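PDB 6FTH: extracellular solute-binding protein, family 1 from Bifidobacterium longum subsp. infantis, which probably binds human milk oligosaccharides outside the cell as the solute-binding component of an ABC transporter. Local coordinates for residues Gln310-Ser318 and Ala431-Arg439; Leu140-Thr151 and Asp330-Phe341. All coordinates share one frame; numbering follows the deposited sequence.

Contact 1: residues Gln310-Ser318 and Ala431-Arg439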
loop_
_atom_site.group_PDB
_atom_site.type_symbol
_atom_site.label_atom_id
_atom_site.label_comp_id
_atom_site.label_asym_id
_atom_site.label_seq_id
_atom_site.Cartn_x
_atom_site.Cartn_y
_atom_site.Cartn_z
ATOM N N GLN A 310 7.059 22.717 -7.076
ATOM C CA GLN A 310 8.188 23.058 -6.211
ATOM C C GLN A 310 8.871 21.826 -5.624
ATOM O O GLN A 310 9.938 21.972 -5.024
ATOM C CB GLN A 310 7.754 23.951 -5.040
ATOM C CG GLN A 310 7.046 25.242 -5.452
ATOM C CD GLN A 310 6.769 26.193 -4.289
ATOM O OE1 GLN A 310 7.512 26.242 -3.297
ATOM N NE2 GLN A 310 5.691 26.966 -4.410
ATOM N N TYR A 311 8.290 20.637 -5.781
ATOM C CA TYR A 311 8.709 19.468 -5.009
ATOM C C TYR A 311 9.231 18.369 -5.914
ATOM O O TYR A 311 8.686 18.124 -7.001
ATOM C CB TYR A 311 7.565 18.931 -4.140
ATOM C CG TYR A 311 7.214 19.856 -3.009
ATOM C CD1 TYR A 311 6.339 20.920 -3.205
ATOM C CD2 TYR A 311 7.775 19.695 -1.758
ATOM C CE1 TYR A 311 6.015 21.775 -2.167
ATOM C CE2 TYR A 311 7.447 20.532 -0.704
ATOM C CZ TYR A 311 6.579 21.595 -0.921
ATOM O OH TYR A 311 6.267 22.461 0.113
ATOM N N ILE A 312 10.275 17.689 -5.434
ATOM C CA ILE A 312 10.812 16.517 -6.114
ATOM C C ILE A 312 10.926 15.353 -5.139
ATOM O O ILE A 312 11.077 15.555 -3.916
ATOM C CB ILE A 312 12.179 16.795 -6.754
ATOM C CG1 ILE A 312 13.243 17.075 -5.681
ATOM C CG2 ILE A 312 12.056 17.974 -7.736
ATOM C CD1 ILE A 312 14.663 17.230 -6.214
ATOM N N PRO A 313 10.889 14.117 -5.638
ATOM C CA PRO A 313 11.223 12.966 -4.799
ATOM C C PRO A 313 12.731 12.857 -4.758
ATOM O O PRO A 313 13.398 12.992 -5.790
ATOM C CB PRO A 313 10.625 11.781 -5.578
ATOM C CG PRO A 313 10.057 12.372 -6.898
ATOM C CD PRO A 313 10.667 13.725 -7.034
ATOM N N ILE A 314 13.270 12.611 -3.569
ATOM C CA ILE A 314 14.708 12.394 -3.440
ATOM C C ILE A 314 15.052 11.024 -2.880
ATOM O O ILE A 314 14.322 10.480 -2.035
ATOM C CB ILE A 314 15.391 13.453 -2.563
ATOM C CG1 ILE A 314 14.758 13.505 -1.178
ATOM C CG2 ILE A 314 15.374 14.796 -3.277
ATOM C CD1 ILE A 314 15.565 14.321 -0.172
ATOM N N PRO A 315 16.189 10.469 -3.277
ATOM C CA PRO A 315 16.705 9.300 -2.563
ATOM C C PRO A 315 16.840 9.631 -1.080
ATOM O O PRO A 315 17.120 10.775 -0.698
ATOM C CB PRO A 315 18.073 9.085 -3.204
ATOM C CG PRO A 315 17.959 9.755 -4.591
ATOM C CD PRO A 315 17.108 10.925 -4.343
ATOM N N VAL A 316 16.664 8.631 -0.226
ATOM C CA VAL A 316 16.712 8.937 1.207
ATOM C C VAL A 316 18.151 9.242 1.614
ATOM O O VAL A 316 19.076 8.561 1.156
ATOM C CB VAL A 316 16.133 7.785 2.034
ATOM C CG1 VAL A 316 17.078 6.552 2.088
ATOM C CG2 VAL A 316 15.771 8.261 3.461
ATOM N N PRO A 317 18.398 10.249 2.448
ATOM C CA PRO A 317 19.762 10.467 2.950
ATOM C C PRO A 317 20.263 9.296 3.788
ATOM O O PRO A 317 19.498 8.659 4.524
ATOM C CB PRO A 317 19.625 11.745 3.791
ATOM C CG PRO A 317 18.472 12.481 3.132
ATOM C CD PRO A 317 17.490 11.355 2.820
ATOM N N SER A 318 21.578 9.027 3.682
ATOM C CA SER A 318 22.214 7.929 4.398
ATOM C C SER A 318 22.423 8.278 5.868
ATOM O O SER A 318 22.814 9.395 6.207
ATOM C CB SER A 318 23.580 7.614 3.777
ATOM O OG SER A 318 23.499 7.293 2.406
ATOM N N ALA A 431 7.255 9.536 -9.714
ATOM C CA ALA A 431 7.747 9.600 -8.343
ATOM C C ALA A 431 8.695 8.454 -8.021
ATOM O O ALA A 431 9.516 8.586 -7.108
ATOM C CB ALA A 431 6.591 9.584 -7.352
ATOM N N ASN A 432 8.590 7.336 -8.731
ATOM C CA ASN A 432 9.463 6.197 -8.435
ATOM C C ASN A 432 10.793 6.240 -9.172
ATOM O O ASN A 432 11.715 5.514 -8.783
ATOM C CB ASN A 432 8.715 4.886 -8.684
ATOM C CG ASN A 432 7.830 4.533 -7.503
ATOM O OD1 ASN A 432 8.162 4.869 -6.358
ATOM N ND2 ASN A 432 6.684 3.886 -7.757
ATOM N N LYS A 433 10.948 7.072 -10.194
ATOM C CA LYS A 433 12.205 7.080 -10.933
ATOM C C LYS A 433 13.412 7.360 -10.048
ATOM O O LYS A 433 14.446 6.692 -10.237
ATOM C CB LYS A 433 12.128 8.051 -12.122
ATOM C CG LYS A 433 11.258 7.535 -13.237
ATOM C CD LYS A 433 11.106 8.584 -14.333
ATOM C CE LYS A 433 10.220 8.089 -15.476
ATOM N NZ LYS A 433 10.228 9.049 -16.626
ATOM N N PRO A 434 13.371 8.297 -9.096
ATOM C CA PRO A 434 14.577 8.588 -8.306
ATOM C C PRO A 434 14.990 7.456 -7.366
ATOM O O PRO A 434 16.087 7.539 -6.800
ATOM C CB PRO A 434 14.194 9.856 -7.519
ATOM C CG PRO A 434 13.111 10.484 -8.315
ATOM C CD PRO A 434 12.330 9.307 -8.862
ATOM N N TYR A 435 14.143 6.438 -7.160
ATOM C CA TYR A 435 14.418 5.352 -6.223
ATOM C C TYR A 435 14.927 4.084 -6.889
ATOM O O TYR A 435 15.234 3.121 -6.179
ATOM C CB TYR A 435 13.162 5.042 -5.397
ATOM C CG TYR A 435 12.769 6.250 -4.617
ATOM C CD1 TYR A 435 13.462 6.629 -3.477
ATOM C CD2 TYR A 435 11.742 7.054 -5.060
ATOM C CE1 TYR A 435 13.141 7.787 -2.799
ATOM C CE2 TYR A 435 11.409 8.206 -4.380
ATOM C CZ TYR A 435 12.092 8.561 -3.247
ATOM O OH TYR A 435 11.783 9.722 -2.561
ATOM N N GLU A 436 15.077 4.061 -8.217
ATOM C CA GLU A 436 15.597 2.862 -8.865
ATOM C C GLU A 436 17.000 2.526 -8.390
ATOM O O GLU A 436 17.317 1.353 -8.163
ATOM C CB GLU A 436 15.566 2.997 -10.388
ATOM C CG GLU A 436 14.261 2.549 -10.970
ATOM C CD GLU A 436 14.349 2.176 -12.454
ATOM O OE1 GLU A 436 13.996 3.029 -13.289
ATOM O OE2 GLU A 436 14.751 1.025 -12.767
ATOM N N GLU A 437 17.842 3.532 -8.190
ATOM C CA GLU A 437 19.185 3.269 -7.704
ATOM C C GLU A 437 19.162 2.665 -6.307
ATOM O O GLU A 437 19.776 1.618 -6.070
ATOM C CB GLU A 437 20.041 4.537 -7.761
ATOM C CG GLU A 437 21.434 4.346 -7.194
ATOM C CD GLU A 437 22.295 3.387 -7.978
ATOM O OE1 GLU A 437 22.194 3.357 -9.219
ATOM O OE2 GLU A 437 23.110 2.672 -7.357
ATOM N N GLN A 438 18.472 3.302 -5.348
ATOM C CA GLN A 438 18.513 2.760 -3.988
ATOM C C GLN A 438 17.816 1.408 -3.904
ATOM O O GLN A 438 18.267 0.515 -3.181
ATOM C CB GLN A 438 17.925 3.743 -2.978
ATOM C CG GLN A 438 18.904 4.819 -2.610
ATOM C CD GLN A 438 18.360 5.840 -1.643
ATOM O OE1 GLN A 438 17.138 6.027 -1.521
ATOM N NE2 GLN A 438 19.263 6.510 -0.939
ATOM N N ARG A 439 16.734 1.213 -4.654
ATOM C CA ARG A 439 16.080 -0.097 -4.645
ATOM C C ARG A 439 16.959 -1.181 -5.245
ATOM O O ARG A 439 16.824 -2.354 -4.870
ATOM C CB ARG A 439 14.711 -0.032 -5.333
ATOM C CG ARG A 439 13.649 0.625 -4.444
ATOM C CD ARG A 439 12.352 0.923 -5.104
ATOM N NE ARG A 439 11.743 -0.178 -5.851
ATOM C CZ ARG A 439 10.639 -0.857 -5.499
ATOM N NH1 ARG A 439 10.038 -0.646 -4.361
ATOM N NH2 ARG A 439 10.106 -1.746 -6.316
#
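Pro313 and Ala431 approach with their CA atoms 6.0 Å apart, and Pro315 and Tyr435 with theirs at 5.8 Å, so the extended chain of 310-318 runs past the turn that joins helix 423-432 to helix 436-439. The prolines meet first: the rings of Pro313 and Pro434 cross at a slant, CG to CG 3.9 Å. Further along, the side-chain amide of Gln438 pairs with Val316. Its OE1 accepts from Val316 N at 2.9 Å, and its NE2 gives to Val316 O, also at 2.9 Å, in the carbonyl plane on a lone pair and 1° out of the amide plane. This pair of hydrogen bonds takes up the N and O of one residue, as a neighbouring strand would; here a helix residue supplies both from one side-chain amide, just beyond strand 311-313, an edge strand of its mixed sheet, next to strand 154-158. Beyond CG the Gln438 chain is extended, and CD packs 3.6 Å from Pro315 CB. Tyr435 OH lies 2.7 Å from Ile314 O in a weak hydrogen bond; its stronger partner is Met155 N on strand 154-158. Ala431 O, buried without a polar partner, sits in plane at the edge of the Tyr435 ring.

Contact 2: residues Leu140-Thr151 and Asp330-Phe341; sequences LPSSRGKSYSGT and DGSSAEFEADRF
Ser143 OG donates to Glu335 OE2 at 2.6 Å, and OE2 receives it on its anti lone pair, away from the other carboxylate oxygen. Glu335 reaches it with a fully extended chain, CG anti to the backbone N (chi1 -175°), and the same OE2 forms a salt bridge with Lys123, which probably favours the charged carboxylate. At the far end of the contact, Thr151 OG1 gives to Asp330 OD1 at 2.7 Å from above the carboxylate plane. Ser332 N bonds to that same oxygen, closing an Asx turn, and Ser332 OG adds a third bond, so three donors fix the carboxylate. Arg144 grips Ala334 O side-on with two nitrogens, NE at 2.9 Å and NH2 at 3.3 Å, both close to the guanidinium plane. Its CD lies 3.3 Å above the centre of the Tyr148 ring. With an alanine here both side-chain donors are gone, and the Ala334 carbonyl would probably be left without its side-on grip and the Tyr148 ring without the methylene packed over its face. The backbones pair antiparallel: Ser142 N bonds to Glu337 O at 2.9 Å, and Glu337 N returns to Ser142 O. A water also bridges Ser142 OG and Glu335 O. Farther out, Ser143 CB touches the edge of the Phe336 ring at CE1 (3.6 Å), and Leu140 lies alongside Phe341, CB to CB 3.8 Å. Arg340 and Phe341 both face Leu140, a classic beta bulge. Two antiparallel strands, 140-143 and 336-337, linked by polar bonds as the chain passes between two lobes, are consistent with the hinge of a periplasmic-binding-protein fold.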
loop_
_atom_site.group_PDB
_atom_site.type_symbol
_atom_site.label_atom_id
_atom_site.label_comp_id
_atom_site.label_asym_id
_atom_site.label_seq_id
_atom_site.Cartn_x
_atom_site.Cartn_y
_atom_site.Cartn_z
ATOM N N LEU A 140 -8.786 -14.498 -5.588
ATOM C CA LEU A 140 -7.979 -14.046 -6.709
ATOM C C LEU A 140 -7.401 -12.670 -6.418
ATOM O O LEU A 140 -8.063 -11.836 -5.789
ATOM C CB LEU A 140 -8.801 -13.926 -7.998
ATOM C CG LEU A 140 -9.528 -15.184 -8.479
ATOM C CD1 LEU A 140 -10.240 -14.940 -9.799
ATOM C CD2 LEU A 140 -8.538 -16.340 -8.642
ATOM N N PRO A 141 -6.181 -12.407 -6.860
ATOM C CA PRO A 141 -5.628 -11.058 -6.753
ATOM C C PRO A 141 -6.056 -10.190 -7.930
ATOM O O PRO A 141 -6.668 -10.656 -8.890
ATOM C CB PRO A 141 -4.121 -11.327 -6.822
ATOM C CG PRO A 141 -4.023 -12.491 -7.760
ATOM C CD PRO A 141 -5.243 -13.333 -7.527
ATOM N N SER A 142 -5.699 -8.907 -7.845
ATOM C CA SER A 142 -5.797 -7.992 -8.979
ATOM C C SER A 142 -4.430 -7.379 -9.261
ATOM O O SER A 142 -3.540 -7.392 -8.402
ATOM C CB SER A 142 -6.765 -6.838 -8.671
ATOM O OG SER A 142 -6.347 -6.141 -7.489
ATOM N N SER A 143 -4.282 -6.821 -10.472
ATOM C CA SER A 143 -3.120 -6.012 -10.837
ATOM C C SER A 143 -3.576 -4.776 -11.587
ATOM O O SER A 143 -4.215 -4.895 -12.635
ATOM C CB SER A 143 -2.152 -6.794 -11.729
ATOM O OG SER A 143 -1.298 -5.909 -12.444
ATOM N N ARG A 144 -3.223 -3.596 -11.083
ATOM C CA ARG A 144 -3.465 -2.355 -11.809
ATOM C C ARG A 144 -2.333 -1.992 -12.755
ATOM O O ARG A 144 -2.335 -0.894 -13.328
ATOM C CB ARG A 144 -3.814 -1.182 -10.874
ATOM C CG ARG A 144 -2.872 -0.935 -9.720
ATOM C CD ARG A 144 -3.227 0.379 -8.996
ATOM N NE ARG A 144 -2.574 0.450 -7.701
ATOM C CZ ARG A 144 -2.769 1.419 -6.819
ATOM N NH1 ARG A 144 -3.556 2.442 -7.118
ATOM N NH2 ARG A 144 -2.169 1.366 -5.633
ATOM N N GLY A 145 -1.366 -2.887 -12.936
ATOM C CA GLY A 145 -0.467 -2.778 -14.067
ATOM C C GLY A 145 0.888 -2.201 -13.728
ATOM O O GLY A 145 1.158 -1.726 -12.625
ATOM N N LYS A 146 1.726 -2.197 -14.761
ATOM C CA LYS A 146 3.157 -1.951 -14.574
ATOM C C LYS A 146 3.492 -0.523 -14.142
ATOM O O LYS A 146 4.584 -0.295 -13.624
ATOM C CB LYS A 146 3.911 -2.339 -15.835
ATOM C CG LYS A 146 3.567 -1.501 -17.069
ATOM C CD LYS A 146 4.294 -1.999 -18.328
ATOM C CE LYS A 146 4.052 -1.141 -19.547
ATOM N NZ LYS A 146 2.691 -1.209 -20.098
ATOM N N SER A 147 2.614 0.457 -14.333
ATOM C CA SER A 147 2.939 1.768 -13.778
ATOM C C SER A 147 2.948 1.782 -12.267
ATOM O O SER A 147 3.455 2.746 -11.675
ATOM C CB SER A 147 1.969 2.846 -14.268
ATOM O OG SER A 147 2.258 3.181 -15.617
ATOM N N TYR A 148 2.376 0.758 -11.630
ATOM C CA TYR A 148 2.245 0.666 -10.185
ATOM C C TYR A 148 3.159 -0.389 -9.568
ATOM O O TYR A 148 2.986 -0.742 -8.397
ATOM C CB TYR A 148 0.786 0.413 -9.819
ATOM C CG TYR A 148 -0.188 1.461 -10.299
ATOM C CD1 TYR A 148 -0.507 2.544 -9.496
ATOM C CD2 TYR A 148 -0.833 1.325 -11.524
ATOM C CE1 TYR A 148 -1.437 3.493 -9.901
ATOM C CE2 TYR A 148 -1.742 2.255 -11.941
ATOM C CZ TYR A 148 -2.038 3.344 -11.113
ATOM O OH TYR A 148 -2.963 4.292 -11.485
ATOM N N SER A 149 4.140 -0.881 -10.318
ATOM C CA SER A 149 5.006 -1.920 -9.792
ATOM C C SER A 149 5.989 -1.422 -8.745
ATOM O O SER A 149 6.526 -2.256 -8.000
ATOM C CB SER A 149 5.791 -2.590 -10.908
ATOM O OG SER A 149 6.574 -1.653 -11.617
ATOM N N GLY A 150 6.247 -0.112 -8.678
ATOM C CA GLY A 150 7.122 0.461 -7.668
ATOM C C GLY A 150 6.414 0.669 -6.348
ATOM O O GLY A 150 5.246 0.323 -6.178
ATOM N N THR A 151 7.146 1.252 -5.394
ATOM C CA THR A 151 6.599 1.475 -4.068
ATOM C C THR A 151 5.609 2.646 -4.035
ATOM O O THR A 151 5.634 3.557 -4.868
ATOM C CB THR A 151 7.689 1.627 -3.008
ATOM O OG1 THR A 151 7.048 1.833 -1.748
ATOM C CG2 THR A 151 8.625 2.775 -3.321
ATOM N N ASP A 330 12.318 1.734 0.356
ATOM C CA ASP A 330 11.200 0.816 0.556
ATOM C C ASP A 330 11.005 -0.078 -0.660
ATOM O O ASP A 330 10.983 0.392 -1.796
ATOM C CB ASP A 330 9.940 1.663 0.823
ATOM C CG ASP A 330 8.727 0.840 1.158
ATOM O OD1 ASP A 330 8.070 0.330 0.211
ATOM O OD2 ASP A 330 8.432 0.731 2.386
ATOM N N GLY A 331 10.804 -1.367 -0.398
ATOM C CA GLY A 331 10.741 -2.353 -1.449
ATOM C C GLY A 331 9.351 -2.778 -1.858
ATOM O O GLY A 331 9.206 -3.801 -2.539
ATOM N N SER A 332 8.323 -2.048 -1.445
ATOM C CA SER A 332 6.971 -2.453 -1.749
ATOM C C SER A 332 6.656 -2.297 -3.238
ATOM O O SER A 332 7.392 -1.694 -4.027
ATOM C CB SER A 332 5.966 -1.568 -1.006
ATOM O OG SER A 332 6.160 -1.512 0.397
ATOM N N SER A 333 5.488 -2.834 -3.581
ATOM C CA SER A 333 4.869 -2.724 -4.886
ATOM C C SER A 333 3.428 -2.295 -4.699
ATOM O O SER A 333 2.720 -2.851 -3.860
ATOM C CB SER A 333 4.896 -4.077 -5.600
ATOM O OG SER A 333 3.990 -4.085 -6.704
ATOM N N ALA A 334 3.004 -1.309 -5.482
ATOM C CA ALA A 334 1.629 -0.852 -5.452
ATOM C C ALA A 334 0.747 -1.587 -6.453
ATOM O O ALA A 334 -0.398 -1.174 -6.674
ATOM C CB ALA A 334 1.584 0.642 -5.753
ATOM N N GLU A 335 1.224 -2.673 -7.043
ATOM C CA GLU A 335 0.529 -3.211 -8.207
ATOM C C GLU A 335 -0.615 -4.166 -7.845
ATOM O O GLU A 335 -1.693 -4.084 -8.456
ATOM C CB GLU A 335 1.534 -3.923 -9.125
ATOM C CG GLU A 335 0.907 -4.407 -10.434
ATOM C CD GLU A 335 1.841 -5.099 -11.361
ATOM O OE1 GLU A 335 3.077 -5.048 -11.164
ATOM O OE2 GLU A 335 1.317 -5.711 -12.308
ATOM N N PHE A 336 -0.414 -5.062 -6.870
ATOM C CA PHE A 336 -1.315 -6.173 -6.585
ATOM C C PHE A 336 -2.113 -5.968 -5.303
ATOM O O PHE A 336 -1.638 -5.388 -4.326
ATOM C CB PHE A 336 -0.543 -7.483 -6.388
ATOM C CG PHE A 336 0.314 -7.887 -7.555
ATOM C CD1 PHE A 336 -0.145 -7.811 -8.852
ATOM C CD2 PHE A 336 1.590 -8.355 -7.347
ATOM C CE1 PHE A 336 0.665 -8.196 -9.926
ATOM C CE2 PHE A 336 2.394 -8.730 -8.419
ATOM C CZ PHE A 336 1.935 -8.629 -9.701
ATOM N N GLU A 337 -3.329 -6.519 -5.305
ATOM C CA GLU A 337 -4.167 -6.638 -4.122
ATOM C C GLU A 337 -4.667 -8.073 -4.059
ATOM O O GLU A 337 -4.865 -8.720 -5.087
ATOM C CB GLU A 337 -5.351 -5.647 -4.171
ATOM C CG GLU A 337 -4.931 -4.176 -4.177
ATOM C CD GLU A 337 -4.335 -3.720 -2.838
ATOM O OE1 GLU A 337 -4.640 -4.321 -1.782
ATOM O OE2 GLU A 337 -3.555 -2.748 -2.856
ATOM N N ALA A 338 -4.866 -8.578 -2.839
ATOM C CA ALA A 338 -5.042 -10.011 -2.625
ATOM C C ALA A 338 -6.469 -10.453 -2.320
ATOM O O ALA A 338 -6.678 -11.639 -2.057
ATOM C CB ALA A 338 -4.150 -10.459 -1.475
ATOM N N ASP A 339 -7.449 -9.552 -2.365
ATOM C CA ASP A 339 -8.786 -9.820 -1.849
ATOM C C ASP A 339 -9.873 -9.627 -2.903
ATOM O O ASP A 339 -10.959 -9.145 -2.598
ATOM C CB ASP A 339 -9.081 -8.909 -0.659
ATOM C CG ASP A 339 -9.199 -7.448 -1.045
ATOM O OD1 ASP A 339 -8.492 -6.982 -1.965
ATOM O OD2 ASP A 339 -10.000 -6.732 -0.424
ATOM N N ARG A 340 -9.637 -10.019 -4.143
ATOM C CA ARG A 340 -10.449 -9.475 -5.226
ATOM C C ARG A 340 -11.469 -10.425 -5.857
ATOM O O ARG A 340 -12.261 -9.987 -6.697
ATOM C CB ARG A 340 -9.537 -8.794 -6.246
ATOM C CG ARG A 340 -8.749 -7.651 -5.611
ATOM C CD ARG A 340 -9.685 -6.510 -5.222
ATOM N NE ARG A 340 -9.106 -5.498 -4.344
ATOM C CZ ARG A 340 -8.547 -4.370 -4.765
ATOM N NH1 ARG A 340 -8.398 -4.104 -6.069
ATOM N NH2 ARG A 340 -8.097 -3.493 -3.863
ATOM N N PHE A 341 -11.509 -11.693 -5.472
ATOM C CA PHE A 341 -12.588 -12.573 -5.916
ATOM C C PHE A 341 -12.602 -13.837 -5.084
ATOM O O PHE A 341 -11.600 -14.564 -5.046
ATOM C CB PHE A 341 -12.394 -12.964 -7.392
ATOM C CG PHE A 341 -13.537 -13.767 -7.977
ATOM C CD1 PHE A 341 -13.664 -15.129 -7.720
ATOM C CD2 PHE A 341 -14.479 -13.159 -8.796
ATOM C CE1 PHE A 341 -14.715 -15.867 -8.259
ATOM C CE2 PHE A 341 -15.541 -13.892 -9.330
ATOM C CZ PHE A 341 -15.661 -15.241 -9.043
HETATM O O HOH W 1 -4.577 -4.206 -8.031
#

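The centres of the two contacts lie about 20 Å apart, and their segments alternate along the chain: 140-151, 310-318, 330-341, then 431-439. The chain leaves contact 2 after Thr151 and enters strand 154-158, the sheet neighbour of strand 311-313 in contact 1, and from strand 311-313 it later returns to 330-341. The pieces therefore interlock instead of forming separate units. A direct bridge is made by Arg439, whose NH1 is 2.9 Å from Ser332 O, with a second probable hydrogen bond to Asp330 O. Helix 423-432 also spans both, meeting Pro313 through Ala431 and Tyr148 through Leu428. Contact 1 thus probably ties the sheet of one lobe to the inter-lobe crossing in contact 2.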